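PDB 6UAV: Glyco_hydro_cc domain-containing protein from Pseudomonas viridiflava, which hydrolyses beta-1,3-glucans internally as an endo-beta-1,3-glucanase of glycoside hydrolase family GH128, subgroup II, built on a TIM-barrel catalytic core. Local coordinates for residues A[13-18]-A[40-45]; A[18-23]-A[244-249]; A[100-105]-A[117-122]; A[104-109]-A[141-146]. All coordinates share one frame; numbering follows the deposited sequence.

Contact 1: residues A[13-18]-A[40-45]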
loop_
_atom_site.group_PDB
_atom_site.type_symbol
_atom_site.label_atom_id
_atom_site.label_comp_id
_atom_site.label_asym_id
_atom_site.label_seq_id
_atom_site.Cartn_x
_atom_site.Cartn_y
_atom_site.Cartn_z
ATOM N N ALA A 13 7.804 14.502 2.447
ATOM C CA ALA A 13 8.830 15.161 3.303
ATOM C C ALA A 13 8.419 16.615 3.620
ATOM O O ALA A 13 8.528 17.087 4.800
ATOM C CB ALA A 13 10.171 15.046 2.638
ATOM N N SER A 14 7.691 17.235 2.728
ATOM C CA SER A 14 7.463 18.686 2.764
ATOM C C SER A 14 6.051 18.955 3.235
ATOM O O SER A 14 5.126 18.485 2.603
ATOM C CB SER A 14 7.672 19.250 1.427
ATOM O OG SER A 14 7.353 20.633 1.439
ATOM N N PRO A 15 5.877 19.804 4.262
ATOM C CA PRO A 15 4.548 20.304 4.617
ATOM C C PRO A 15 3.856 20.944 3.406
ATOM O O PRO A 15 2.676 20.771 3.240
ATOM C CB PRO A 15 4.800 21.322 5.738
ATOM C CG PRO A 15 6.108 20.870 6.313
ATOM C CD PRO A 15 6.938 20.347 5.151
ATOM N N ALA A 16 4.608 21.610 2.524
ATOM C CA ALA A 16 4.002 22.218 1.310
ATOM C C ALA A 16 3.333 21.127 0.450
ATOM O O ALA A 16 2.277 21.370 -0.135
ATOM C CB ALA A 16 5.040 22.950 0.548
ATOM N N ASP A 17 3.982 19.974 0.315
ATOM C CA ASP A 17 3.390 18.842 -0.427
ATOM C C ASP A 17 2.122 18.365 0.272
ATOM O O ASP A 17 1.183 18.019 -0.395
ATOM C CB ASP A 17 4.392 17.708 -0.584
ATOM C CG ASP A 17 5.447 17.939 -1.633
ATOM O OD1 ASP A 17 5.232 18.799 -2.570
ATOM O OD2 ASP A 17 6.421 17.160 -1.607
ATOM N N LEU A 18 2.074 18.332 1.604
ATOM C CA LEU A 18 0.785 18.048 2.307
ATOM C C LEU A 18 -0.290 19.091 2.018
ATOM O O LEU A 18 -1.455 18.673 1.867
ATOM C CB LEU A 18 1.018 17.930 3.809
ATOM C CG LEU A 18 1.783 16.698 4.224
ATOM C CD1 LEU A 18 2.104 16.772 5.708
ATOM C CD2 LEU A 18 1.045 15.431 3.858
ATOM N N ALA A 40 8.566 15.617 11.770
ATOM C CA ALA A 40 8.499 15.197 13.184
ATOM C C ALA A 40 7.818 16.243 14.071
ATOM O O ALA A 40 7.209 15.854 15.080
ATOM C CB ALA A 40 9.891 14.932 13.722
ATOM N N ALA A 41 8.044 17.521 13.828
ATOM C CA ALA A 41 7.530 18.629 14.686
ATOM C C ALA A 41 6.378 19.376 14.004
ATOM O O ALA A 41 6.150 20.579 14.337
ATOM C CB ALA A 41 8.653 19.561 15.033
ATOM N N TYR A 42 5.596 18.634 13.220
ATOM C CA TYR A 42 4.388 19.189 12.551
ATOM C C TYR A 42 3.170 18.335 12.918
ATOM O O TYR A 42 3.167 17.134 12.802
ATOM C CB TYR A 42 4.557 19.246 11.034
ATOM C CG TYR A 42 5.565 20.238 10.522
ATOM C CD1 TYR A 42 5.246 21.579 10.337
ATOM C CD2 TYR A 42 6.859 19.826 10.224
ATOM C CE1 TYR A 42 6.164 22.476 9.834
ATOM C CE2 TYR A 42 7.786 20.716 9.716
ATOM C CZ TYR A 42 7.422 22.024 9.506
ATOM O OH TYR A 42 8.287 22.930 8.977
ATOM N N ASP A 43 2.115 18.981 13.350
ATOM C CA ASP A 43 0.840 18.269 13.599
ATOM C C ASP A 43 0.103 18.090 12.266
ATOM O O ASP A 43 -0.845 18.840 11.995
ATOM C CB ASP A 43 0.033 19.021 14.630
ATOM C CG ASP A 43 -1.261 18.330 15.009
ATOM O OD1 ASP A 43 -1.497 17.185 14.520
ATOM O OD2 ASP A 43 -1.995 18.979 15.758
ATOM N N TYR A 44 0.559 17.161 11.475
ATOM C CA TYR A 44 0.009 16.925 10.124
ATOM C C TYR A 44 -1.429 16.451 10.229
ATOM O O TYR A 44 -2.242 16.800 9.356
ATOM C CB TYR A 44 0.948 16.049 9.308
ATOM C CG TYR A 44 1.292 14.716 9.889
ATOM C CD1 TYR A 44 0.381 13.682 9.837
ATOM C CD2 TYR A 44 2.514 14.472 10.503
ATOM C CE1 TYR A 44 0.639 12.454 10.414
ATOM C CE2 TYR A 44 2.816 13.229 11.038
ATOM C CZ TYR A 44 1.859 12.234 11.026
ATOM O OH TYR A 44 2.027 10.977 11.544
ATOM N N ALA A 45 -1.768 15.630 11.207
ATOM C CA ALA A 45 -3.116 15.049 11.297
ATOM C C ALA A 45 -4.090 16.158 11.617
ATOM O O ALA A 45 -5.095 16.250 10.930
ATOM C CB ALA A 45 -3.193 13.934 12.343
#
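The ring of Y42 lies against the pyrrolidine of P15, the first residue of helix 15-22. Followed outward, the Y42 side chain leaves CB with CG beside the backbone N and anti to the carbonyl carbon (chi1 -68°), a direction that carries the ring over to the proline. Y42 CD1 and CD2 lie 4.2 and 4.1 Å from P15 CG; CE1 and CE2 come nearer, and Y42 CZ makes the closest approach, 3.6 Å from P15 CG. At the tip, Y42 OH is 4.0 Å from the same P15 CG. P15 CG thus sits over one face of the Y42 ring, 3.7 Å from its centroid and 14° off the normal, a CH-pi contact. In the (beta/alpha)8 barrel this joins the start of the helix after strand 6-9 to the approach to helix 44-48, the helix after strand 27-29. Each helix has a side-chain cap at its start: S14 OG accepts a weak bond from A16 N, and D43 OD1 takes G46 N. Deeper in, L18 CD1 packs 3.8 Å from Y44 CB. The Y44 ring itself turns away, CG lying between the backbone N and carbonyl carbon (chi1 57°), and meets W28 edge-to-face.

Contact 2: residues A[18-23]-A[244-249]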
loop_
_atom_site.group_PDB
_atom_site.type_symbol
_atom_site.label_atom_id
_atom_site.label_comp_id
_atom_site.label_asym_id
_atom_site.label_seq_id
_atom_site.Cartn_x
_atom_site.Cartn_y
_atom_site.Cartn_z
ATOM N N LEU A 18 2.074 18.332 1.604
ATOM C CA LEU A 18 0.785 18.048 2.307
ATOM C C LEU A 18 -0.290 19.091 2.018
ATOM O O LEU A 18 -1.455 18.673 1.867
ATOM C CB LEU A 18 1.018 17.930 3.809
ATOM C CG LEU A 18 1.783 16.698 4.224
ATOM C CD1 LEU A 18 2.104 16.772 5.708
ATOM C CD2 LEU A 18 1.045 15.431 3.858
ATOM N N SER A 19 0.015 20.389 1.945
ATOM C CA SER A 19 -1.001 21.418 1.612
ATOM C C SER A 19 -1.637 21.021 0.276
ATOM O O SER A 19 -2.904 20.984 0.165
ATOM C CB SER A 19 -0.407 22.802 1.524
ATOM O OG SER A 19 -0.062 23.335 2.806
ATOM N N ALA A 20 -0.794 20.663 -0.698
ATOM C CA ALA A 20 -1.232 20.376 -2.089
ATOM C C ALA A 20 -2.108 19.104 -2.080
ATOM O O ALA A 20 -3.218 19.102 -2.693
ATOM C CB ALA A 20 0.016 20.249 -2.953
ATOM N N LEU A 21 -1.649 18.067 -1.380
ATOM C CA LEU A 21 -2.293 16.722 -1.421
ATOM C C LEU A 21 -3.554 16.706 -0.566
ATOM O O LEU A 21 -4.430 15.931 -0.875
ATOM C CB LEU A 21 -1.338 15.647 -0.930
ATOM C CG LEU A 21 -0.168 15.363 -1.866
ATOM C CD1 LEU A 21 0.851 14.553 -1.134
ATOM C CD2 LEU A 21 -0.611 14.711 -3.175
ATOM N N SER A 22 -3.648 17.504 0.475
ATOM C CA SER A 22 -4.590 17.169 1.565
ATOM C C SER A 22 -6.018 17.536 1.210
ATOM O O SER A 22 -6.905 17.055 1.902
ATOM C CB SER A 22 -4.148 17.832 2.837
ATOM O OG SER A 22 -4.268 19.211 2.685
ATOM N N THR A 23 -6.245 18.260 0.118
ATOM C CA THR A 23 -7.628 18.552 -0.353
ATOM C C THR A 23 -8.360 17.272 -0.751
ATOM O O THR A 23 -9.582 17.227 -0.574
ATOM C CB THR A 23 -7.630 19.591 -1.472
ATOM O OG1 THR A 23 -6.936 18.975 -2.555
ATOM C CG2 THR A 23 -7.012 20.884 -0.977
ATOM N N GLY A 244 5.443 21.471 -3.259
ATOM C CA GLY A 244 4.108 22.023 -2.972
ATOM C C GLY A 244 3.242 22.248 -4.219
ATOM O O GLY A 244 2.188 22.912 -4.072
ATOM N N ARG A 245 3.603 21.684 -5.372
ATOM C CA ARG A 245 2.796 21.866 -6.600
ATOM C C ARG A 245 2.321 20.530 -7.180
ATOM O O ARG A 245 3.172 19.681 -7.457
ATOM C CB ARG A 245 3.573 22.595 -7.701
ATOM C CG ARG A 245 2.633 23.059 -8.806
ATOM C CD ARG A 245 2.954 24.382 -9.515
ATOM N NE ARG A 245 2.796 25.556 -8.650
ATOM C CZ ARG A 245 3.639 26.597 -8.602
ATOM N NH1 ARG A 245 4.725 26.645 -9.368
ATOM N NH2 ARG A 245 3.410 27.584 -7.752
ATOM N N LEU A 246 1.012 20.390 -7.393
ATOM C CA LEU A 246 0.428 19.233 -8.130
ATOM C C LEU A 246 0.801 19.292 -9.615
ATOM O O LEU A 246 0.913 20.401 -10.190
ATOM C CB LEU A 246 -1.087 19.211 -7.976
ATOM C CG LEU A 246 -1.547 19.064 -6.521
ATOM C CD1 LEU A 246 -3.004 19.413 -6.374
ATOM C CD2 LEU A 246 -1.262 17.682 -6.004
ATOM N N THR A 247 0.956 18.123 -10.207
ATOM C CA THR A 247 0.868 17.952 -11.663
ATOM C C THR A 247 -0.603 17.952 -12.077
ATOM O O THR A 247 -1.517 17.946 -11.232
ATOM C CB THR A 247 1.501 16.637 -12.109
ATOM O OG1 THR A 247 0.777 15.573 -11.477
ATOM C CG2 THR A 247 2.975 16.553 -11.777
ATOM N N GLU A 248 -0.840 18.006 -13.368
ATOM C CA GLU A 248 -2.205 17.783 -13.876
ATOM C C GLU A 248 -2.754 16.463 -13.311
ATOM O O GLU A 248 -3.901 16.438 -12.861
ATOM C CB GLU A 248 -2.189 17.825 -15.392
ATOM C CG GLU A 248 -3.539 17.577 -15.965
ATOM C CD GLU A 248 -3.556 17.804 -17.464
ATOM O OE1 GLU A 248 -2.663 18.503 -17.947
ATOM O OE2 GLU A 248 -4.371 17.147 -18.119
ATOM N N LEU A 249 -1.970 15.402 -13.349
ATOM C CA LEU A 249 -2.427 14.085 -12.844
ATOM C C LEU A 249 -2.820 14.230 -11.372
ATOM O O LEU A 249 -3.835 13.641 -10.966
ATOM C CB LEU A 249 -1.357 13.004 -13.013
ATOM C CG LEU A 249 -1.869 11.612 -12.651
ATOM C CD1 LEU A 249 -2.758 11.066 -13.754
ATOM C CD2 LEU A 249 -0.706 10.681 -12.355
#
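A20 on the last turns of helix 15-22 faces G244 and the extended run 245-247 that leads into helix 248-255, and the backbones come close, with A20 CA 5.7 Å from G244 CA. The small methyl of A20 suits this short spacing: A20 CB rests 3.6 Å from G244 O, a van der Waals approach of a methyl to a carbonyl oxygen. G244 has a positive phi of 73°, a conformation that favours glycine, and G244 N bonds to D17 OD1, three residues before A20 in helix 15-22.

Two residues on, L246 reaches back to the helix. Its CG stands beside the backbone N (chi1 -61°), which brings the branched end nearer to the helix than its CB direction alone would suggest. Both L246 methyls lie near A20 O, CD1 at 3.7 Å and CD2 at 4.1 Å. L246 CD2 also meets L21 CD2 at 4.2 Å, the two leucines crossing at a slant. Between these branches, L246 CG is 4.1 Å from A20 CB. The contact is van der Waals packing, partly methyl against carbonyl oxygen and partly between the side chains of A20, L21 and L246.

Just beyond, T247 OG1 caps helix 248-255 through G250 N. The lead-in to the last helix is thus set against the first helix, and T23 and L246 also touch L254 of helix 248-255. This is the closure expected of a TIM barrel, in which strand 220-225 pairs with strand 6-9 and the helical layer outside also runs full circle.

Contact 3: residues A[100-105]-A[117-122]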
loop_
_atom_site.group_PDB
_atom_site.type_symbol
_atom_site.label_atom_id
_atom_site.label_comp_id
_atom_site.label_asym_id
_atom_site.label_seq_id
_atom_site.Cartn_x
_atom_site.Cartn_y
_atom_site.Cartn_z
ATOM N N GLN A 100 7.589 -17.465 10.013
ATOM C CA GLN A 100 8.474 -17.299 11.199
ATOM C C GLN A 100 8.315 -15.882 11.796
ATOM O O GLN A 100 8.307 -15.726 13.057
ATOM C CB GLN A 100 9.932 -17.601 10.821
ATOM C CG GLN A 100 10.943 -17.468 11.963
ATOM C CD GLN A 100 12.235 -18.198 11.640
ATOM O OE1 GLN A 100 12.486 -18.616 10.525
ATOM N NE2 GLN A 100 13.115 -18.358 12.591
ATOM N N LEU A 101 8.228 -14.848 10.980
ATOM C CA LEU A 101 8.046 -13.445 11.449
ATOM C C LEU A 101 6.670 -13.281 12.092
ATOM O O LEU A 101 6.503 -12.435 12.959
ATOM C CB LEU A 101 8.252 -12.485 10.273
ATOM C CG LEU A 101 8.051 -11.001 10.568
ATOM C CD1 LEU A 101 9.051 -10.513 11.591
ATOM C CD2 LEU A 101 8.132 -10.172 9.310
ATOM N N TRP A 102 5.670 -13.971 11.584
ATOM C CA TRP A 102 4.267 -13.533 11.786
ATOM C C TRP A 102 3.915 -13.394 13.251
ATOM O O TRP A 102 3.222 -12.433 13.623
ATOM C CB TRP A 102 3.287 -14.451 11.019
ATOM C CG TRP A 102 2.048 -13.706 10.621
ATOM C CD1 TRP A 102 0.794 -13.718 11.193
ATOM C CD2 TRP A 102 1.994 -12.726 9.585
ATOM N NE1 TRP A 102 -0.015 -12.837 10.534
ATOM C CE2 TRP A 102 0.683 -12.202 9.567
ATOM C CE3 TRP A 102 2.922 -12.224 8.671
ATOM C CZ2 TRP A 102 0.267 -11.234 8.650
ATOM C CZ3 TRP A 102 2.486 -11.300 7.733
ATOM C CH2 TRP A 102 1.184 -10.826 7.727
ATOM N N PRO A 103 4.301 -14.331 14.149
ATOM C CA PRO A 103 3.916 -14.207 15.572
ATOM C C PRO A 103 4.387 -12.876 16.197
ATOM O O PRO A 103 3.702 -12.361 17.091
ATOM C CB PRO A 103 4.541 -15.441 16.241
ATOM C CG PRO A 103 4.602 -16.476 15.072
ATOM C CD PRO A 103 5.005 -15.610 13.892
ATOM N N ARG A 104 5.553 -12.386 15.804
ATOM C CA ARG A 104 6.067 -11.036 16.226
ATOM C C ARG A 104 5.078 -9.926 15.822
ATOM O O ARG A 104 4.835 -9.007 16.632
ATOM C CB ARG A 104 7.474 -10.824 15.654
ATOM C CG ARG A 104 8.528 -11.651 16.382
ATOM C CD ARG A 104 9.852 -11.601 15.648
ATOM N NE ARG A 104 10.468 -10.294 15.513
ATOM C CZ ARG A 104 11.512 -10.072 14.727
ATOM N NH1 ARG A 104 12.048 -11.114 14.098
ATOM N NH2 ARG A 104 12.068 -8.865 14.641
ATOM N N LEU A 105 4.508 -10.001 14.616
ATOM C CA LEU A 105 3.487 -9.046 14.124
ATOM C C LEU A 105 2.201 -9.234 14.898
ATOM O O LEU A 105 1.561 -8.226 15.250
ATOM C CB LEU A 105 3.303 -9.211 12.616
ATOM C CG LEU A 105 4.603 -9.113 11.817
ATOM C CD1 LEU A 105 4.280 -9.309 10.387
ATOM C CD2 LEU A 105 5.323 -7.767 12.016
ATOM N N VAL A 117 -2.252 -5.348 7.988
ATOM C CA VAL A 117 -2.570 -5.164 6.559
ATOM C C VAL A 117 -1.411 -5.719 5.747
ATOM O O VAL A 117 -0.395 -5.054 5.583
ATOM C CB VAL A 117 -2.863 -3.692 6.283
ATOM C CG1 VAL A 117 -3.202 -3.490 4.807
ATOM C CG2 VAL A 117 -3.989 -3.184 7.177
ATOM N N GLY A 118 -1.586 -6.884 5.165
ATOM C CA GLY A 118 -0.502 -7.488 4.384
ATOM C C GLY A 118 -0.600 -9.003 4.481
ATOM O O GLY A 118 -1.527 -9.510 5.082
ATOM N N PRO A 119 0.362 -9.758 3.940
ATOM C CA PRO A 119 1.449 -9.227 3.145
ATOM C C PRO A 119 0.942 -8.483 1.895
ATOM O O PRO A 119 -0.130 -8.772 1.427
ATOM C CB PRO A 119 2.268 -10.491 2.797
ATOM C CG PRO A 119 1.874 -11.462 3.822
ATOM C CD PRO A 119 0.404 -11.208 4.028
ATOM N N ALA A 120 1.791 -7.619 1.367
ATOM C CA ALA A 120 1.513 -6.855 0.121
ATOM C C ALA A 120 2.017 -7.664 -1.049
ATOM O O ALA A 120 3.259 -7.813 -1.221
ATOM C CB ALA A 120 2.144 -5.494 0.171
ATOM N N MET A 121 1.076 -8.222 -1.810
ATOM C CA MET A 121 1.361 -9.125 -2.918
ATOM C C MET A 121 1.408 -8.381 -4.256
ATOM O O MET A 121 0.884 -7.268 -4.401
ATOM C CB MET A 121 0.330 -10.259 -2.943
ATOM C CG MET A 121 0.246 -11.037 -1.602
ATOM S SD MET A 121 1.862 -11.664 -0.976
ATOM C CE MET A 121 2.271 -12.822 -2.276
ATOM N N ASN A 122 2.096 -9.042 -5.181
ATOM C CA ASN A 122 2.157 -8.660 -6.611
ATOM C C ASN A 122 2.454 -9.953 -7.395
ATOM O O ASN A 122 2.612 -11.039 -6.761
ATOM C CB ASN A 122 3.185 -7.522 -6.782
ATOM C CG ASN A 122 3.153 -6.731 -8.085
ATOM O OD1 ASN A 122 2.558 -7.146 -9.103
ATOM N ND2 ASN A 122 3.773 -5.567 -8.024
#
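W102 and P119 supply the apolar part of this contact, the far end of the indole meeting the pyrrolidine ring obliquely. W102 CH2 is 3.8 Å from P119 CD, and W102 CZ3 is 4.0 Å from P119 CG. The indole is carried inward by a first torsion that sets CG away from the backbone N and beside the carbonyl carbon (chi1 -151°). L105 CD1, one turn on, lies 3.6 Å above one face of the indole, near its rim, and so packs it from within the same helix.

The backbone contributes through G118, whose carbonyl O is 4.0 Å from W102 CH2, a van der Waals contact. G118 adopts a phi of 149°, and a cis peptide bond joins it to P119; its backbone angles by themselves call for glycine.

The polar end of the indole is held outside these segments, where W102 NE1 bonds to Q153 O.

Helix 95-112 packs here on strand 115-121, which follows it in the beta-alpha-beta unit begun by strand 78-81. W102 also touches V81 and meets F139 of helix 132-146 edge-to-face, while G118 and P119 make backbone bonds to Y156 and A158 of the neighbouring strand 156-161.

Contact 4: residues A[104-109]-A[141-146]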
loop_
_atom_site.group_PDB
_atom_site.type_symbol
_atom_site.label_atom_id
_atom_site.label_comp_id
_atom_site.label_asym_id
_atom_site.label_seq_id
_atom_site.Cartn_x
_atom_site.Cartn_y
_atom_site.Cartn_z
ATOM N N ARG A 104 5.553 -12.386 15.804
ATOM C CA ARG A 104 6.067 -11.036 16.226
ATOM C C ARG A 104 5.078 -9.926 15.822
ATOM O O ARG A 104 4.835 -9.007 16.632
ATOM C CB ARG A 104 7.474 -10.824 15.654
ATOM C CG ARG A 104 8.528 -11.651 16.382
ATOM C CD ARG A 104 9.852 -11.601 15.648
ATOM N NE ARG A 104 10.468 -10.294 15.513
ATOM C CZ ARG A 104 11.512 -10.072 14.727
ATOM N NH1 ARG A 104 12.048 -11.114 14.098
ATOM N NH2 ARG A 104 12.068 -8.865 14.641
ATOM N N LEU A 105 4.508 -10.001 14.616
ATOM C CA LEU A 105 3.487 -9.046 14.124
ATOM C C LEU A 105 2.201 -9.234 14.898
ATOM O O LEU A 105 1.561 -8.226 15.250
ATOM C CB LEU A 105 3.303 -9.211 12.616
ATOM C CG LEU A 105 4.603 -9.113 11.817
ATOM C CD1 LEU A 105 4.280 -9.309 10.387
ATOM C CD2 LEU A 105 5.323 -7.767 12.016
ATOM N N GLU A 106 1.775 -10.482 15.120
ATOM C CA GLU A 106 0.566 -10.736 15.919
ATOM C C GLU A 106 0.763 -10.177 17.325
ATOM O O GLU A 106 -0.246 -9.729 17.971
ATOM C CB GLU A 106 0.291 -12.251 15.928
ATOM C CG GLU A 106 -0.135 -12.765 14.595
ATOM C CD GLU A 106 -0.287 -14.265 14.501
ATOM O OE1 GLU A 106 0.435 -14.949 15.226
ATOM O OE2 GLU A 106 -1.131 -14.738 13.665
ATOM N N GLN A 107 1.945 -10.341 17.890
ATOM C CA GLN A 107 2.231 -9.814 19.233
ATOM C C GLN A 107 2.076 -8.281 19.182
ATOM O O GLN A 107 1.437 -7.671 20.085
ATOM C CB GLN A 107 3.618 -10.231 19.716
ATOM C CG GLN A 107 3.871 -9.620 21.097
ATOM C CD GLN A 107 5.185 -10.044 21.720
ATOM O OE1 GLN A 107 6.271 -9.750 21.194
ATOM N NE2 GLN A 107 5.076 -10.694 22.867
ATOM N N ILE A 108 2.642 -7.638 18.176
ATOM C CA ILE A 108 2.557 -6.141 18.049
ATOM C C ILE A 108 1.069 -5.756 17.924
ATOM O O ILE A 108 0.619 -4.842 18.624
ATOM C CB ILE A 108 3.406 -5.643 16.876
ATOM C CG1 ILE A 108 4.896 -5.749 17.173
ATOM C CG2 ILE A 108 2.949 -4.241 16.458
ATOM C CD1 ILE A 108 5.770 -5.840 15.919
ATOM N N SER A 109 0.288 -6.526 17.174
ATOM C CA SER A 109 -1.175 -6.299 17.074
ATOM C C SER A 109 -1.842 -6.420 18.431
ATOM O O SER A 109 -2.652 -5.523 18.762
ATOM C CB SER A 109 -1.801 -7.223 16.027
ATOM O OG SER A 109 -3.209 -7.076 16.029
ATOM N N ALA A 141 -0.160 -22.383 4.955
ATOM C CA ALA A 141 0.145 -23.778 5.339
ATOM C C ALA A 141 1.328 -23.798 6.327
ATOM O O ALA A 141 1.312 -24.637 7.226
ATOM C CB ALA A 141 0.415 -24.565 4.084
ATOM N N ALA A 142 2.316 -22.906 6.137
ATOM C CA ALA A 142 3.516 -22.848 7.000
ATOM C C ALA A 142 3.082 -22.361 8.378
ATOM O O ALA A 142 3.457 -22.940 9.410
ATOM C CB ALA A 142 4.556 -21.955 6.421
ATOM N N TYR A 143 2.325 -21.278 8.419
ATOM C CA TYR A 143 1.864 -20.721 9.709
ATOM C C TYR A 143 1.011 -21.776 10.420
ATOM O O TYR A 143 1.227 -22.082 11.616
ATOM C CB TYR A 143 1.117 -19.407 9.517
ATOM C CG TYR A 143 0.793 -18.830 10.867
ATOM C CD1 TYR A 143 -0.293 -19.271 11.573
ATOM C CD2 TYR A 143 1.608 -17.883 11.483
ATOM C CE1 TYR A 143 -0.606 -18.771 12.825
ATOM C CE2 TYR A 143 1.336 -17.396 12.749
ATOM C CZ TYR A 143 0.204 -17.813 13.417
ATOM O OH TYR A 143 -0.097 -17.415 14.690
ATOM N N ALA A 144 0.011 -22.386 9.743
ATOM C CA ALA A 144 -0.912 -23.334 10.382
ATOM C C ALA A 144 -0.117 -24.528 10.922
ATOM O O ALA A 144 -0.411 -24.989 11.999
ATOM C CB ALA A 144 -1.993 -23.774 9.430
ATOM N N SER A 145 0.892 -25.009 10.200
ATOM C CA SER A 145 1.782 -26.088 10.659
ATOM C C SER A 145 2.415 -25.756 12.028
ATOM O O SER A 145 2.485 -26.652 12.929
ATOM C CB SER A 145 2.843 -26.351 9.618
ATOM O OG SER A 145 3.687 -27.399 10.069
ATOM N N ALA A 146 2.913 -24.530 12.156
ATOM C CA ALA A 146 3.623 -24.096 13.381
ATOM C C ALA A 146 2.667 -23.764 14.535
ATOM O O ALA A 146 3.207 -23.547 15.667
ATOM C CB ALA A 146 4.530 -22.941 13.031
#
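Two neighbouring helices of the barrel's outer layer, 95-112 and 132-146, are bridged here by E106 and Y143, whose side chains reach toward each other from opposite directions across backbones 11.8 Å apart (E106 CA to Y143 CA). The glutamate is stretched out beyond CG (chi2 174°), and the tyrosine swings away from its own backbone N (chi1 -175°); between them they span the gap. They meet in a short hydrogen bond, with Y143 OH the donor and E106 OE1 the acceptor at 2.6 Å. OE1 receives it through its syn lone pair, on the side of the other carboxylate oxygen, and that oxygen, E106 OE2, lies 3.0 Å from Y143 OH. The carboxylate plane is nearly perpendicular to the phenol ring, at 84°.

Both groups have further partners. E106 OE2 accepts from the backbone N of Q153, while Y143 OH also bonds to R150 NH2. The Y143 ring stacks on H147 and packs against P103 and P152.

The phenol hydroxyl therefore donates a hydrogen bond to the carboxylate and accepts one from R150, while the two carboxylate oxygens serve different donors, which fixes the rotation of the carboxylate. The positive charge of R150, so close to the Y143-E106 bond, would be expected to polarise the hydroxyl and strengthen its donation to E106.

In the fold
The four contacts fall into two pairs; contacts 1, 2 and 4 lie in the layer outside the eight-stranded barrel, and contact 3 joins that layer to strand 115-121. Contacts 1 and 2 share L18 and helix 15-22, their centres about 13 Å apart; contacts 3 and 4 share R104, L105 and helix 95-112, with centres about 8 Å apart. The centres of contacts 2 and 4 are about 39 Å apart, on opposite sides of the chain's centre. Along the sequence contact 1 closes before contacts 3 and 4 open, and both are nested in the long loop that contact 2 closes. Contact 2 thus brings the N-terminal and C-terminal parts of the chain together, where the barrel closes.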